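Local atomic coordinates of lactaldehyde dehydrogenase (Escherichia coli, PDB entry 2IMP), a protein that catalyses the irreversible NAD-dependent oxidation of L-lactaldehyde to L-lactate, in L-fucose and L-rhamnose degradation, and also oxidises glycolaldehyde. Residues F154-I159 with I186-I191. Numbering follows the deposited sequence.
Sequences FPFFLI and IAFAKI. With LAC (lactic acid), chain E.
F188 reaches from helix 183-195 to meet F156 and I159 on helix 155-168, joining the helices of two successive beta-alpha-beta crossovers, one before and one after strand 172-176 in the chain, in the Rossmann-like NAD-binding domain of the aldehyde dehydrogenase fold. Followed outward, F188 starts at CB, which lies 3.9 Å from I159 CD1 and 4.0 Å from F156 CE1. CG comes next to both I159 methyls, and with CG anti to the backbone N (chi1 -172°) the ring extends across the gap between the helices. CD2 is 3.8 Å from F156 CE1, and this CD2 corner of the ring belongs to an offset edge-to-face pair: the edge of F188 is directed at the face of F156, centroids 5.9 Å apart and planes at 65°. CE2 and, at the tip, CZ pass beneath I159 CG2. All six ring carbons lie within about 4.1 Å of that methyl, the near-equal spacing expected of a group centred over a face. F202 meets the F188 ring as well, while I86 and I90 of helix 83-94 pack on F156. Just ahead of helix 155-168, the loop residue F154 turns to the lactate, its CD1 3.4 Å from the ligand CB; residues 154-159 thus reach the lactate pocket at one end and the interhelical hydrophobic contact at F156 and I159. The CH-pi contact is almost exactly axial: I159 CG2 stands 3.7 Å from the F188 ring centroid, only 6° off the normal.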
ATOM      1  N   PHE A 154     -11.361 -21.451 -22.034  1.00 18.94           N
ATOM      2  CA  PHE A 154     -11.452 -20.004 -21.854  1.00 18.34           C
ATOM      3  C   PHE A 154     -10.397 -19.285 -22.722  1.00 17.34           C
ATOM      4  O   PHE A 154      -9.715 -18.364 -22.269  1.00 14.93           O
ATOM      5  CB  PHE A 154     -11.252 -19.614 -20.385  1.00 20.77           C
ATOM      6  CG  PHE A 154     -12.388 -20.014 -19.490  1.00 25.02           C
ATOM      7  CD1 PHE A 154     -12.431 -21.281 -18.920  1.00 25.95           C
ATOM      8  CD2 PHE A 154     -13.445 -19.139 -19.259  1.00 25.75           C
ATOM      9  CE1 PHE A 154     -13.500 -21.664 -18.109  1.00 26.78           C
ATOM     10  CE2 PHE A 154     -14.516 -19.514 -18.452  1.00 27.29           C
ATOM     11  CZ  PHE A 154     -14.547 -20.783 -17.887  1.00 25.13           C
ATOM     12  N   PRO A 155     -10.269 -19.716 -23.988  1.00 16.30           N
ATOM     13  CA  PRO A 155      -9.311 -19.163 -24.947  1.00 15.11           C
ATOM     14  C   PRO A 155      -9.414 -17.646 -25.175  1.00 14.67           C
ATOM     15  O   PRO A 155      -8.395 -16.962 -25.261  1.00 15.51           O
ATOM     16  CB  PRO A 155      -9.603 -19.956 -26.216  1.00 13.95           C
ATOM     17  CG  PRO A 155     -11.087 -20.149 -26.127  1.00 14.86           C
ATOM     18  CD  PRO A 155     -11.250 -20.577 -24.681  1.00 15.37           C
ATOM     19  N   PHE A 156     -10.640 -17.142 -25.291  1.00 14.04           N
ATOM     20  CA  PHE A 156     -10.846 -15.721 -25.522  1.00 12.27           C
ATOM     21  C   PHE A 156     -10.459 -14.872 -24.300  1.00 12.94           C
ATOM     22  O   PHE A 156      -9.661 -13.933 -24.402  1.00 12.36           O
ATOM     23  CB  PHE A 156     -12.305 -15.460 -25.899  1.00 12.95           C
ATOM     24  CG  PHE A 156     -12.546 -14.111 -26.515  1.00 13.60           C
ATOM     25  CD1 PHE A 156     -11.942 -13.767 -27.723  1.00 11.00           C
ATOM     26  CD2 PHE A 156     -13.361 -13.174 -25.880  1.00 12.77           C
ATOM     27  CE1 PHE A 156     -12.166 -12.511 -28.304  1.00 14.43           C
ATOM     28  CE2 PHE A 156     -13.592 -11.916 -26.453  1.00 11.54           C
ATOM     29  CZ  PHE A 156     -12.986 -11.581 -27.660  1.00 12.63           C
ATOM     30  N   PHE A 157     -11.030 -15.219 -23.150  1.00 11.79           N
ATOM     31  CA  PHE A 157     -10.713 -14.513 -21.924  1.00 11.11           C
ATOM     32  C   PHE A 157      -9.197 -14.466 -21.652  1.00 11.49           C
ATOM     33  O   PHE A 157      -8.647 -13.416 -21.324  1.00 12.26           O
ATOM     34  CB  PHE A 157     -11.418 -15.173 -20.736  1.00 11.61           C
ATOM     35  CG  PHE A 157     -10.907 -14.710 -19.401  1.00 12.47           C
ATOM     36  CD1 PHE A 157     -10.961 -13.364 -19.049  1.00 11.93           C
ATOM     37  CD2 PHE A 157     -10.356 -15.616 -18.501  1.00 11.47           C
ATOM     38  CE1 PHE A 157     -10.468 -12.925 -17.823  1.00 14.26           C
ATOM     39  CE2 PHE A 157      -9.861 -15.189 -17.271  1.00 13.95           C
ATOM     40  CZ  PHE A 157      -9.917 -13.844 -16.929  1.00 12.75           C
ATOM     41  N   LEU A 158      -8.530 -15.605 -21.802  1.00  9.94           N
ATOM     42  CA  LEU A 158      -7.100 -15.637 -21.557  1.00 11.44           C
ATOM     43  C   LEU A 158      -6.279 -14.677 -22.439  1.00 11.50           C
ATOM     44  O   LEU A 158      -5.173 -14.286 -22.063  1.00 11.56           O
ATOM     45  CB  LEU A 158      -6.572 -17.065 -21.653  1.00 12.95           C
ATOM     46  CG  LEU A 158      -7.005 -17.889 -20.431  1.00 16.48           C
ATOM     47  CD1 LEU A 158      -6.511 -19.306 -20.563  1.00 17.86           C
ATOM     48  CD2 LEU A 158      -6.447 -17.265 -19.161  1.00 19.67           C
ATOM     49  N   ILE A 159      -6.812 -14.309 -23.603  1.00  9.02           N
ATOM     50  CA  ILE A 159      -6.119 -13.327 -24.422  1.00  9.37           C
ATOM     51  C   ILE A 159      -6.031 -12.002 -23.632  1.00  9.44           C
ATOM     52  O   ILE A 159      -4.971 -11.404 -23.491  1.00 10.14           O
ATOM     53  CB  ILE A 159      -6.881 -13.010 -25.735  1.00  9.77           C
ATOM     54  CG1 ILE A 159      -6.965 -14.244 -26.632  1.00 10.33           C
ATOM     55  CG2 ILE A 159      -6.179 -11.887 -26.476  1.00  9.87           C
ATOM     56  CD1 ILE A 159      -7.894 -14.043 -27.826  1.00  8.77           C
ATOM     57  N   ILE A 186      -8.330 -14.825 -33.753  1.00 14.06           N
ATOM     58  CA  ILE A 186      -8.289 -14.092 -35.005  1.00 12.43           C
ATOM     59  C   ILE A 186      -9.314 -12.951 -34.959  1.00 11.09           C
ATOM     60  O   ILE A 186      -9.052 -11.842 -35.403  1.00 13.25           O
ATOM     61  CB  ILE A 186      -8.608 -15.013 -36.221  1.00 11.80           C
ATOM     62  CG1 ILE A 186      -7.393 -15.882 -36.549  1.00 10.42           C
ATOM     63  CG2 ILE A 186      -9.000 -14.166 -37.444  1.00  9.85           C
ATOM     64  CD1 ILE A 186      -6.191 -15.093 -37.017  1.00 11.66           C
ATOM     65  N   ALA A 187     -10.483 -13.254 -34.404  1.00 13.11           N
ATOM     66  CA  ALA A 187     -11.516 -12.246 -34.261  1.00 13.63           C
ATOM     67  C   ALA A 187     -11.026 -11.106 -33.331  1.00 14.15           C
ATOM     68  O   ALA A 187     -11.321  -9.932 -33.551  1.00 13.31           O
ATOM     69  CB  ALA A 187     -12.790 -12.876 -33.712  1.00 11.08           C
ATOM     70  N   PHE A 188     -10.267 -11.476 -32.302  1.00 14.33           N
ATOM     71  CA  PHE A 188      -9.714 -10.471 -31.403  1.00 13.27           C
ATOM     72  C   PHE A 188      -8.737  -9.558 -32.161  1.00 12.79           C
ATOM     73  O   PHE A 188      -8.752  -8.340 -31.990  1.00 13.55           O
ATOM     74  CB  PHE A 188      -8.991 -11.139 -30.221  1.00 11.67           C
ATOM     75  CG  PHE A 188      -8.553 -10.167 -29.150  1.00 13.77           C
ATOM     76  CD1 PHE A 188      -7.463  -9.324 -29.352  1.00 11.77           C
ATOM     77  CD2 PHE A 188      -9.236 -10.096 -27.941  1.00 12.24           C
ATOM     78  CE1 PHE A 188      -7.065  -8.419 -28.362  1.00 14.83           C
ATOM     79  CE2 PHE A 188      -8.847  -9.196 -26.948  1.00 13.61           C
ATOM     80  CZ  PHE A 188      -7.758  -8.359 -27.158  1.00 11.76           C
ATOM     81  N   ALA A 189      -7.903 -10.167 -33.003  1.00 13.16           N
ATOM     82  CA  ALA A 189      -6.946  -9.410 -33.802  1.00 14.33           C
ATOM     83  C   ALA A 189      -7.632  -8.441 -34.800  1.00 15.63           C
ATOM     84  O   ALA A 189      -7.160  -7.323 -35.022  1.00 15.66           O
ATOM     85  CB  ALA A 189      -6.017 -10.365 -34.555  1.00 12.27           C
ATOM     86  N   LYS A 190      -8.736  -8.890 -35.395  1.00 16.23           N
ATOM     87  CA  LYS A 190      -9.473  -8.042 -36.322  1.00 16.60           C
ATOM     88  C   LYS A 190      -9.974  -6.761 -35.636  1.00 15.97           C
ATOM     89  O   LYS A 190      -9.963  -5.679 -36.226  1.00 17.29           O
ATOM     90  CB  LYS A 190     -10.662  -8.802 -36.918  1.00 19.15           C
ATOM     91  CG  LYS A 190     -10.280  -9.930 -37.862  1.00 21.02           C
ATOM     92  CD  LYS A 190     -11.529 -10.643 -38.382  1.00 27.27           C
ATOM     93  CE  LYS A 190     -11.183 -11.751 -39.378  1.00 29.75           C
ATOM     94  NZ  LYS A 190     -12.415 -12.399 -39.926  1.00 31.55           N
ATOM     95  N   ILE A 191     -10.416  -6.905 -34.389  1.00 15.73           N
ATOM     96  CA  ILE A 191     -10.874  -5.755 -33.618  1.00 13.40           C
ATOM     97  C   ILE A 191      -9.708  -4.781 -33.354  1.00 14.80           C
ATOM     98  O   ILE A 191      -9.844  -3.567 -33.507  1.00 14.75           O
ATOM     99  CB  ILE A 191     -11.510  -6.208 -32.284  1.00 14.29           C
ATOM    100  CG1 ILE A 191     -12.850  -6.897 -32.578  1.00 13.57           C
ATOM    101  CG2 ILE A 191     -11.699  -5.006 -31.346  1.00 11.36           C
ATOM    102  CD1 ILE A 191     -13.446  -7.634 -31.402  1.00 16.14           C
TER
HETATM  103  C   LAC E 508      -9.059 -20.136 -14.958  0.52 43.24           C
HETATM  104  CA  LAC E 508      -8.738 -20.966 -16.164  0.52 43.22           C
HETATM  105  CB  LAC E 508      -9.488 -20.406 -17.386  0.52 43.15           C
HETATM  106  O   LAC E 508      -8.165 -19.525 -14.373  0.52 44.13           O
HETATM  107  OHN LAC E 508      -7.331 -20.898 -16.448  0.52 42.25           O
HETATM  108  OXT LAC E 508     -10.316 -20.103 -14.500  0.52 43.85           O